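Local structure of NAD-dependent epimerase/dehydratase (Methylobacillus flagellatus KT, 3GPI) at residues Q174-H186 with V212-R225. The protein is of unknown function but probably binds a nicotinamide dinucleotide, as in other members of the NAD-dependent epimerase/dehydratase family. Residues are numbered along the deposited sequence; the frame is centred on the assembly and turned at random.
Sequences QWPARNAWTNRIH and VTDNQPLPVHDLLR. With EDO (1,2-ethanediol), chain C; EDO (1,2-ethanediol), chain B.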
ATOM      1  N   GLN A 174     -23.158  13.573   5.707  1.00 22.64           N
ATOM      2  CA  GLN A 174     -22.838  12.284   5.076  1.00 23.49           C
ATOM      3  C   GLN A 174     -21.833  11.454   5.868  1.00 22.55           C
ATOM      4  O   GLN A 174     -21.325  10.451   5.375  1.00 23.74           O
ATOM      5  CB  GLN A 174     -22.331  12.484   3.632  1.00 23.66           C
ATOM      6  CG  GLN A 174     -23.308  13.274   2.756  1.00 25.68           C
ATOM      7  CD  GLN A 174     -22.855  13.406   1.313  1.00 27.94           C
ATOM      8  OE1 GLN A 174     -22.471  12.420   0.671  1.00 29.97           O
ATOM      9  NE2 GLN A 174     -22.943  14.622   0.776  1.00 27.75           N
ATOM     10  N   TRP A 175     -21.501  11.895   7.086  1.00 21.76           N
ATOM     11  CA  TRP A 175     -20.579  11.112   7.904  1.00 20.23           C
ATOM     12  C   TRP A 175     -21.190   9.776   8.321  1.00 20.48           C
ATOM     13  O   TRP A 175     -22.403   9.683   8.502  1.00 21.25           O
ATOM     14  CB  TRP A 175     -20.093  11.941   9.109  1.00 18.45           C
ATOM     15  CG  TRP A 175     -19.266  13.135   8.714  1.00 17.54           C
ATOM     16  CD1 TRP A 175     -18.848  13.468   7.456  1.00 15.30           C
ATOM     17  CD2 TRP A 175     -18.720  14.120   9.598  1.00 15.27           C
ATOM     18  NE1 TRP A 175     -18.090  14.607   7.499  1.00 14.75           N
ATOM     19  CE2 TRP A 175     -17.990  15.029   8.799  1.00 14.55           C
ATOM     20  CE3 TRP A 175     -18.783  14.329  10.991  1.00 15.43           C
ATOM     21  CZ2 TRP A 175     -17.335  16.150   9.345  1.00 14.84           C
ATOM     22  CZ3 TRP A 175     -18.114  15.434  11.530  1.00 16.27           C
ATOM     23  CH2 TRP A 175     -17.412  16.330  10.702  1.00 15.56           C
ATOM     24  N   PRO A 176     -20.364   8.727   8.430  1.00 20.61           N
ATOM     25  CA  PRO A 176     -20.933   7.389   8.741  1.00 20.52           C
ATOM     26  C   PRO A 176     -21.546   7.353  10.136  1.00 20.76           C
ATOM     27  O   PRO A 176     -21.144   8.120  11.020  1.00 20.95           O
ATOM     28  CB  PRO A 176     -19.711   6.461   8.668  1.00 20.61           C
ATOM     29  CG  PRO A 176     -18.531   7.378   8.978  1.00 21.79           C
ATOM     30  CD  PRO A 176     -18.891   8.685   8.315  1.00 20.52           C
ATOM     31  N   ALA A 177     -22.550   6.506  10.357  1.00 19.78           N
ATOM     32  CA  ALA A 177     -23.154   6.404  11.675  1.00 20.03           C
ATOM     33  C   ALA A 177     -22.176   5.798  12.685  1.00 20.39           C
ATOM     34  O   ALA A 177     -22.129   6.211  13.830  1.00 22.30           O
ATOM     35  CB  ALA A 177     -24.448   5.554  11.601  1.00 20.45           C
ATOM     36  N   ARG A 178     -21.428   4.806  12.247  1.00 21.10           N
ATOM     37  CA  ARG A 178     -20.525   4.068  13.127  1.00 19.98           C
ATOM     38  C   ARG A 178     -19.177   4.771  13.179  1.00 19.22           C
ATOM     39  O   ARG A 178     -18.633   5.115  12.129  1.00 22.78           O
ATOM     40  CB  ARG A 178     -20.325   2.665  12.596  1.00 21.03           C
ATOM     41  CG  ARG A 178     -19.732   1.766  13.612  1.00 25.57           C
ATOM     42  CD  ARG A 178     -18.711   0.930  12.964  1.00 33.93           C
ATOM     43  NE  ARG A 178     -18.826  -0.440  13.388  1.00 36.10           N
ATOM     44  CZ  ARG A 178     -18.215  -1.463  12.804  1.00 34.21           C
ATOM     45  NH1 ARG A 178     -17.401  -1.282  11.761  1.00 33.51           N
ATOM     46  NH2 ARG A 178     -18.410  -2.671  13.290  1.00 34.19           N
ATOM     47  N   ASN A 179     -18.640   4.927  14.379  1.00 16.21           N
ATOM     48  CA  ASN A 179     -17.364   5.621  14.590  1.00 13.87           C
ATOM     49  C   ASN A 179     -16.217   4.632  14.798  1.00 13.75           C
ATOM     50  O   ASN A 179     -15.739   4.452  15.907  1.00 14.13           O
ATOM     51  CB  ASN A 179     -17.532   6.582  15.781  1.00 13.40           C
ATOM     52  CG  ASN A 179     -16.352   7.474  15.973  1.00 12.94           C
ATOM     53  OD1 ASN A 179     -15.547   7.644  15.039  1.00 14.64           O
ATOM     54  ND2 ASN A 179     -16.224   8.070  17.140  1.00 16.38           N
ATOM     55  N   ALA A 180     -15.796   4.010  13.697  1.00 13.89           N
ATOM     56  CA  ALA A 180     -14.806   2.928  13.728  1.00 14.45           C
ATOM     57  C   ALA A 180     -13.380   3.459  13.678  1.00 13.22           C
ATOM     58  O   ALA A 180     -13.127   4.535  13.160  1.00 13.63           O
ATOM     59  CB  ALA A 180     -15.067   2.021  12.559  1.00 15.41           C
ATOM     60  N   TRP A 181     -12.444   2.679  14.202  1.00 13.01           N
ATOM     61  CA  TRP A 181     -11.025   2.972  14.028  1.00 13.60           C
ATOM     62  C   TRP A 181     -10.609   2.996  12.567  1.00 13.80           C
ATOM     63  O   TRP A 181     -11.097   2.220  11.740  1.00 14.82           O
ATOM     64  CB  TRP A 181     -10.196   1.911  14.751  1.00 13.83           C
ATOM     65  CG  TRP A 181     -10.307   2.051  16.222  1.00 14.15           C
ATOM     66  CD1 TRP A 181     -11.133   1.327  17.058  1.00 17.08           C
ATOM     67  CD2 TRP A 181      -9.638   3.002  17.040  1.00 13.36           C
ATOM     68  NE1 TRP A 181     -10.974   1.753  18.349  1.00 15.67           N
ATOM     69  CE2 TRP A 181     -10.061   2.780  18.379  1.00 15.45           C
ATOM     70  CE3 TRP A 181      -8.667   3.995  16.787  1.00 14.00           C
ATOM     71  CZ2 TRP A 181      -9.582   3.542  19.455  1.00 15.76           C
ATOM     72  CZ3 TRP A 181      -8.180   4.747  17.867  1.00 16.48           C
ATOM     73  CH2 TRP A 181      -8.636   4.510  19.179  1.00 15.10           C
ATOM     74  N   THR A 182      -9.714   3.932  12.243  1.00 12.51           N
ATOM     75  CA  THR A 182      -9.164   4.026  10.893  1.00 13.12           C
ATOM     76  C   THR A 182      -7.641   4.054  10.971  1.00 12.89           C
ATOM     77  O   THR A 182      -7.059   4.717  11.868  1.00 14.40           O
ATOM     78  CB  THR A 182      -9.702   5.282  10.132  1.00 13.34           C
ATOM     79  OG1 THR A 182      -9.326   6.494  10.821  1.00 14.90           O
ATOM     80  CG2 THR A 182     -11.223   5.226   9.979  1.00 14.85           C
ATOM     81  N   ASN A 183      -7.030   3.365  10.009  1.00 12.01           N
ATOM     82  CA  ASN A 183      -5.575   3.189   9.921  1.00 11.41           C
ATOM     83  C   ASN A 183      -5.179   3.639   8.546  1.00 12.72           C
ATOM     84  O   ASN A 183      -5.868   3.368   7.559  1.00 14.15           O
ATOM     85  CB  ASN A 183      -5.203   1.735  10.101  1.00 11.84           C
ATOM     86  CG  ASN A 183      -5.615   1.187  11.454  1.00 12.48           C
ATOM     87  OD1 ASN A 183      -4.920   1.354  12.447  1.00 13.46           O
ATOM     88  ND2 ASN A 183      -6.775   0.546  11.492  1.00 14.37           N
ATOM     89  N   ARG A 184      -4.052   4.325   8.474  1.00 11.92           N
ATOM     90  CA  ARG A 184      -3.630   4.908   7.169  1.00 11.93           C
ATOM     91  C   ARG A 184      -2.125   4.901   6.940  1.00 10.82           C
ATOM     92  O   ARG A 184      -1.339   4.806   7.881  1.00 11.58           O
ATOM     93  CB  ARG A 184      -4.095   6.378   7.037  1.00 12.24           C
ATOM     94  CG  ARG A 184      -3.363   7.322   8.010  1.00 12.72           C
ATOM     95  CD  ARG A 184      -3.996   8.721   8.235  1.00 13.16           C
ATOM     96  NE  ARG A 184      -5.419   8.485   8.413  1.00 15.71           N
ATOM     97  CZ  ARG A 184      -5.936   7.836   9.437  1.00 14.89           C
ATOM     98  NH1 ARG A 184      -5.229   7.587  10.532  1.00 14.85           N
ATOM     99  NH2 ARG A 184      -7.193   7.483   9.374  1.00 16.24           N
ATOM    100  N   ILE A 185      -1.747   5.002   5.671  1.00 10.63           N
ATOM    101  CA  ILE A 185      -0.362   5.188   5.286  1.00 12.35           C
ATOM    102  C   ILE A 185      -0.381   6.158   4.122  1.00 11.95           C
ATOM    103  O   ILE A 185      -1.137   6.011   3.183  1.00 12.38           O
ATOM    104  CB  ILE A 185       0.308   3.808   4.938  1.00 12.26           C
ATOM    105  CG1 ILE A 185       1.817   3.965   4.658  1.00 14.92           C
ATOM    106  CG2 ILE A 185      -0.398   3.116   3.783  1.00 14.28           C
ATOM    107  CD1 ILE A 185       2.687   4.229   5.940  1.00 15.88           C
ATOM    108  N   HIS A 186       0.499   7.154   4.167  1.00 12.01           N
ATOM    109  CA  HIS A 186       0.593   8.069   3.051  1.00 12.43           C
ATOM    110  C   HIS A 186       1.290   7.360   1.888  1.00 12.96           C
ATOM    111  O   HIS A 186       2.264   6.618   2.093  1.00 11.75           O
ATOM    112  CB  HIS A 186       1.442   9.267   3.477  1.00 12.99           C
ATOM    113  CG  HIS A 186       1.395  10.425   2.517  1.00 13.03           C
ATOM    114  ND1 HIS A 186       2.014  10.402   1.273  1.00 14.00           N
ATOM    115  CD2 HIS A 186       0.818  11.646   2.636  1.00 14.60           C
ATOM    116  CE1 HIS A 186       1.809  11.566   0.673  1.00 16.89           C
ATOM    117  NE2 HIS A 186       1.099  12.341   1.481  1.00 16.27           N
ATOM    118  N   VAL A 212       2.212  -1.999   7.115  1.00 12.69           N
ATOM    119  CA  VAL A 212       2.676  -0.678   6.677  1.00 12.86           C
ATOM    120  C   VAL A 212       1.572   0.303   6.993  1.00 13.31           C
ATOM    121  O   VAL A 212       0.562   0.366   6.280  1.00 12.46           O
ATOM    122  CB  VAL A 212       3.024  -0.715   5.175  1.00 13.45           C
ATOM    123  CG1 VAL A 212       3.670   0.602   4.768  1.00 13.93           C
ATOM    124  CG2 VAL A 212       4.056  -1.796   4.899  1.00 14.24           C
ATOM    125  N   THR A 213       1.775   1.034   8.079  1.00 11.64           N
ATOM    126  CA  THR A 213       0.758   1.957   8.615  1.00 12.18           C
ATOM    127  C   THR A 213       1.465   3.022   9.439  1.00 11.96           C
ATOM    128  O   THR A 213       2.616   2.826   9.836  1.00 13.22           O
ATOM    129  CB  THR A 213      -0.330   1.177   9.397  1.00 13.13           C
ATOM    130  OG1 THR A 213      -1.491   1.991   9.588  1.00 13.77           O
ATOM    131  CG2 THR A 213       0.197   0.679  10.744  1.00 13.55           C
ATOM    132  N   ASP A 214       0.806   4.157   9.656  1.00 12.16           N
ATOM    133  CA  ASP A 214       1.465   5.225  10.404  1.00 12.46           C
ATOM    134  C   ASP A 214       1.282   5.066  11.909  1.00 13.09           C
ATOM    135  O   ASP A 214       0.791   4.038  12.345  1.00 13.01           O
ATOM    136  CB  ASP A 214       1.068   6.617   9.900  1.00 12.20           C
ATOM    137  CG  ASP A 214      -0.317   7.078  10.385  1.00 13.41           C
ATOM    138  OD1 ASP A 214      -0.914   6.483  11.306  1.00 14.28           O
ATOM    139  OD2 ASP A 214      -0.750   8.120   9.874  1.00 12.87           O
ATOM    140  N   ASN A 215       1.704   6.055  12.676  1.00 12.63           N
ATOM    141  CA  ASN A 215       1.741   5.939  14.137  1.00 13.07           C
ATOM    142  C   ASN A 215       0.410   6.127  14.848  1.00 13.17           C
ATOM    143  O   ASN A 215       0.333   5.821  16.064  1.00 15.02           O
ATOM    144  CB  ASN A 215       2.681   7.009  14.711  1.00 14.31           C
ATOM    145  CG  ASN A 215       4.127   6.805  14.345  1.00 15.10           C
ATOM    146  OD1 ASN A 215       4.601   5.728  14.051  1.00 17.05           O
ATOM    147  ND2 ASN A 215       4.851   7.896  14.437  1.00 17.20           N
ATOM    148  N   GLN A 216      -0.629   6.635  14.168  1.00 12.94           N
ATOM    149  CA  GLN A 216      -1.823   7.071  14.920  1.00 13.18           C
ATOM    150  C   GLN A 216      -3.126   6.665  14.274  1.00 13.51           C
ATOM    151  O   GLN A 216      -3.714   7.451  13.549  1.00 13.42           O
ATOM    152  CB  GLN A 216      -1.815   8.592  15.133  1.00 14.11           C
ATOM    153  CG  GLN A 216      -0.689   9.089  16.082  1.00 14.75           C
ATOM    154  CD  GLN A 216      -0.885  10.522  16.535  1.00 15.94           C
ATOM    155  OE1 GLN A 216      -1.964  10.917  16.934  1.00 16.38           O
ATOM    156  NE2 GLN A 216       0.187  11.332  16.473  1.00 16.93           N
ATOM    157  N   PRO A 217      -3.615   5.468  14.573  1.00 13.20           N
ATOM    158  CA  PRO A 217      -4.995   5.161  14.204  1.00 13.98           C
ATOM    159  C   PRO A 217      -5.917   6.113  14.973  1.00 12.71           C
ATOM    160  O   PRO A 217      -5.621   6.542  16.078  1.00 12.66           O
ATOM    161  CB  PRO A 217      -5.191   3.718  14.688  1.00 15.40           C
ATOM    162  CG  PRO A 217      -3.944   3.301  15.381  1.00 17.52           C
ATOM    163  CD  PRO A 217      -2.979   4.426  15.398  1.00 13.92           C
ATOM    164  N   LEU A 218      -7.067   6.409  14.393  1.00 11.96           N
ATOM    165  CA  LEU A 218      -8.039   7.211  15.140  1.00 12.17           C
ATOM    166  C   LEU A 218      -9.432   6.879  14.674  1.00 12.03           C
ATOM    167  O   LEU A 218      -9.634   6.379  13.566  1.00 12.72           O
ATOM    168  CB  LEU A 218      -7.780   8.749  15.090  1.00 13.19           C
ATOM    169  CG  LEU A 218      -8.105   9.474  13.776  1.00 12.68           C
ATOM    170  CD1 LEU A 218      -7.819  11.012  13.939  1.00 13.98           C
ATOM    171  CD2 LEU A 218      -7.259   8.947  12.632  1.00 14.70           C
ATOM    172  N   PRO A 219     -10.413   7.160  15.529  1.00 11.86           N
ATOM    173  CA  PRO A 219     -11.787   6.943  15.117  1.00 12.14           C
ATOM    174  C   PRO A 219     -12.136   7.880  13.961  1.00 12.05           C
ATOM    175  O   PRO A 219     -11.679   9.039  13.944  1.00 11.63           O
ATOM    176  CB  PRO A 219     -12.587   7.352  16.370  1.00 13.41           C
ATOM    177  CG  PRO A 219     -11.645   7.157  17.513  1.00 12.54           C
ATOM    178  CD  PRO A 219     -10.316   7.620  16.917  1.00 12.52           C
ATOM    179  N   VAL A 220     -12.949   7.397  13.032  1.00 11.84           N
ATOM    180  CA  VAL A 220     -13.214   8.134  11.792  1.00 12.41           C
ATOM    181  C   VAL A 220     -13.817   9.529  12.089  1.00 12.55           C
ATOM    182  O   VAL A 220     -13.520  10.493  11.413  1.00 12.70           O
ATOM    183  CB  VAL A 220     -14.065   7.304  10.787  1.00 12.23           C
ATOM    184  CG1 VAL A 220     -15.515   7.085  11.290  1.00 15.01           C
ATOM    185  CG2 VAL A 220     -14.036   7.898   9.402  1.00 14.03           C
ATOM    186  N   HIS A 221     -14.652   9.630  13.115  1.00 12.56           N
ATOM    187  CA  HIS A 221     -15.220  10.933  13.432  1.00 11.79           C
ATOM    188  C   HIS A 221     -14.208  11.924  13.935  1.00 12.76           C
ATOM    189  O   HIS A 221     -14.354  13.108  13.700  1.00 13.74           O
ATOM    190  CB  HIS A 221     -16.408  10.808  14.429  1.00 12.95           C
ATOM    191  CG  HIS A 221     -17.689  10.409  13.764  1.00 13.39           C
ATOM    192  ND1 HIS A 221     -18.709  11.311  13.549  1.00 16.05           N
ATOM    193  CD2 HIS A 221     -18.103   9.222  13.241  1.00 14.57           C
ATOM    194  CE1 HIS A 221     -19.698  10.692  12.924  1.00 15.56           C
ATOM    195  NE2 HIS A 221     -19.361   9.430  12.729  1.00 15.33           N
ATOM    196  N   ASP A 222     -13.170  11.453  14.619  1.00 12.50           N
ATOM    197  CA  ASP A 222     -12.140  12.388  15.025  1.00 12.83           C
ATOM    198  C   ASP A 222     -11.372  12.916  13.818  1.00 13.29           C
ATOM    199  O   ASP A 222     -11.017  14.093  13.768  1.00 12.63           O
ATOM    200  CB  ASP A 222     -11.155  11.740  16.000  1.00 12.80           C
ATOM    201  CG  ASP A 222     -11.741  11.515  17.388  1.00 15.38           C
ATOM    202  OD1 ASP A 222     -12.853  12.002  17.683  1.00 17.26           O
ATOM    203  OD2 ASP A 222     -11.050  10.827  18.153  1.00 17.27           O
ATOM    204  N   LEU A 223     -11.116  12.067  12.836  1.00 11.97           N
ATOM    205  CA  LEU A 223     -10.421  12.505  11.635  1.00 12.94           C
ATOM    206  C   LEU A 223     -11.301  13.473  10.845  1.00 12.28           C
ATOM    207  O   LEU A 223     -10.824  14.519  10.424  1.00 13.46           O
ATOM    208  CB  LEU A 223     -10.066  11.279  10.781  1.00 12.90           C
ATOM    209  CG  LEU A 223      -9.404  11.627   9.457  1.00 12.38           C
ATOM    210  CD1 LEU A 223      -8.086  12.425   9.631  1.00 14.49           C
ATOM    211  CD2 LEU A 223      -9.115  10.384   8.650  1.00 14.96           C
ATOM    212  N   LEU A 224     -12.574  13.130  10.689  1.00 13.11           N
ATOM    213  CA  LEU A 224     -13.501  13.982   9.931  1.00 12.54           C
ATOM    214  C   LEU A 224     -13.661  15.339  10.600  1.00 13.02           C
ATOM    215  O   LEU A 224     -13.627  16.332   9.900  1.00 12.89           O
ATOM    216  CB  LEU A 224     -14.832  13.275   9.739  1.00 14.14           C
ATOM    217  CG  LEU A 224     -14.821  12.101   8.789  1.00 13.14           C
ATOM    218  CD1 LEU A 224     -16.096  11.269   9.015  1.00 15.96           C
ATOM    219  CD2 LEU A 224     -14.675  12.572   7.325  1.00 15.42           C
ATOM    220  N   ARG A 225     -13.767  15.377  11.932  1.00 13.09           N
ATOM    221  CA  ARG A 225     -13.884  16.672  12.604  1.00 12.47           C
ATOM    222  C   ARG A 225     -12.610  17.483  12.482  1.00 13.05           C
ATOM    223  O   ARG A 225     -12.689  18.685  12.313  1.00 13.98           O
ATOM    224  CB  ARG A 225     -14.254  16.478  14.065  1.00 12.97           C
ATOM    225  CG  ARG A 225     -15.703  16.082  14.263  1.00 14.42           C
ATOM    226  CD  ARG A 225     -15.956  15.889  15.716  1.00 16.40           C
ATOM    227  NE  ARG A 225     -17.368  15.687  15.969  1.00 20.34           N
ATOM    228  CZ  ARG A 225     -17.942  16.033  17.117  1.00 22.32           C
ATOM    229  NH1 ARG A 225     -17.231  16.640  18.072  1.00 22.94           N
ATOM    230  NH2 ARG A 225     -19.235  15.785  17.279  1.00 23.41           N
TER
HETATM  231  C1  EDO C 286      -8.839   1.386   8.729  1.00 27.77           C
HETATM  232  O1  EDO C 286      -8.961   2.512   7.905  1.00 28.72           O
HETATM  233  C2  EDO C 286      -7.804   0.453   8.199  1.00 25.24           C
HETATM  234  O2  EDO C 286      -7.817  -0.807   8.805  1.00 33.55           O
HETATM  235  C1  EDO B 285      -7.756   7.597   5.533  1.00 25.61           C
HETATM  236  O1  EDO B 285      -6.946   8.629   5.982  1.00 15.92           O
HETATM  237  C2  EDO B 285      -8.058   6.895   6.813  1.00 26.08           C
HETATM  238  O2  EDO B 285      -9.434   7.077   7.004  1.00 23.92           O
HETATM  239  O   HOH W   1     -14.377   9.804  18.636  1.00 18.61           O
HETATM  240  O   HOH W   2      -2.318   2.373  12.184  1.00 22.20           O
HETATM  241  O   HOH W   3      -2.804   8.987  11.466  1.00 14.03           O
HETATM  242  O   HOH W   4      -3.024   4.808  11.122  1.00 17.82           O
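Leu218 O takes two donors from one residue: Thr182 N and Thr182 OG1 each come to 2.8 Å of it, from opposite faces of the carbonyl plane. The hydroxyl can do this because chi1 of 61° tucks OG1 in between its own N and C. In return Leu218 N gives a bond to Thr182 O, completing an antiparallel hydrogen-bonded pair. Further on, the first turn of helix 220-230 finds acceptors in the facing loop: Val220 N bonds to Ala180 O, and His221 N to Asn179 OD1 at 2.9 Å, from above the amide plane. Asn179 ND2 is satisfied separately, by Pro241 O and by a water that also bonds Asp222 OD1. The His221 ring points NE2 at Pro176 O, 2.8 Å away and close to the ring plane. The Thr182-Leu218 pairing adds strand 218-219, antiparallel, to strand 181-186, which runs parallel to 149-158 in the Rossmann-type sheet; strand 218-219 leads straight into helix 220-230. On that helix Leu224 CD1 sits 3.8 Å from the centroid of the Trp175 five-membered ring, a CH-pi contact over the face, while Trp175 NE1 donates to Gln168 O. With an alanine in place of this tryptophan, a gap would probably open over Leu224 CD1 and Gln168 O would lose this donor. Near the other end, Asp214 N bonds to Arg184 O at 2.9 Å. The Asp214 carboxylate closes an Asx turn, OD1 accepting from Gln216 N, and meets Arg184 through water: one links Asp214 OD1 to Arg184 N, another joins Asp214 OD2 and Gln216 O to Arg184 NH1. Arg184 NE turns instead to an ethanediol, probably a crystallisation additive.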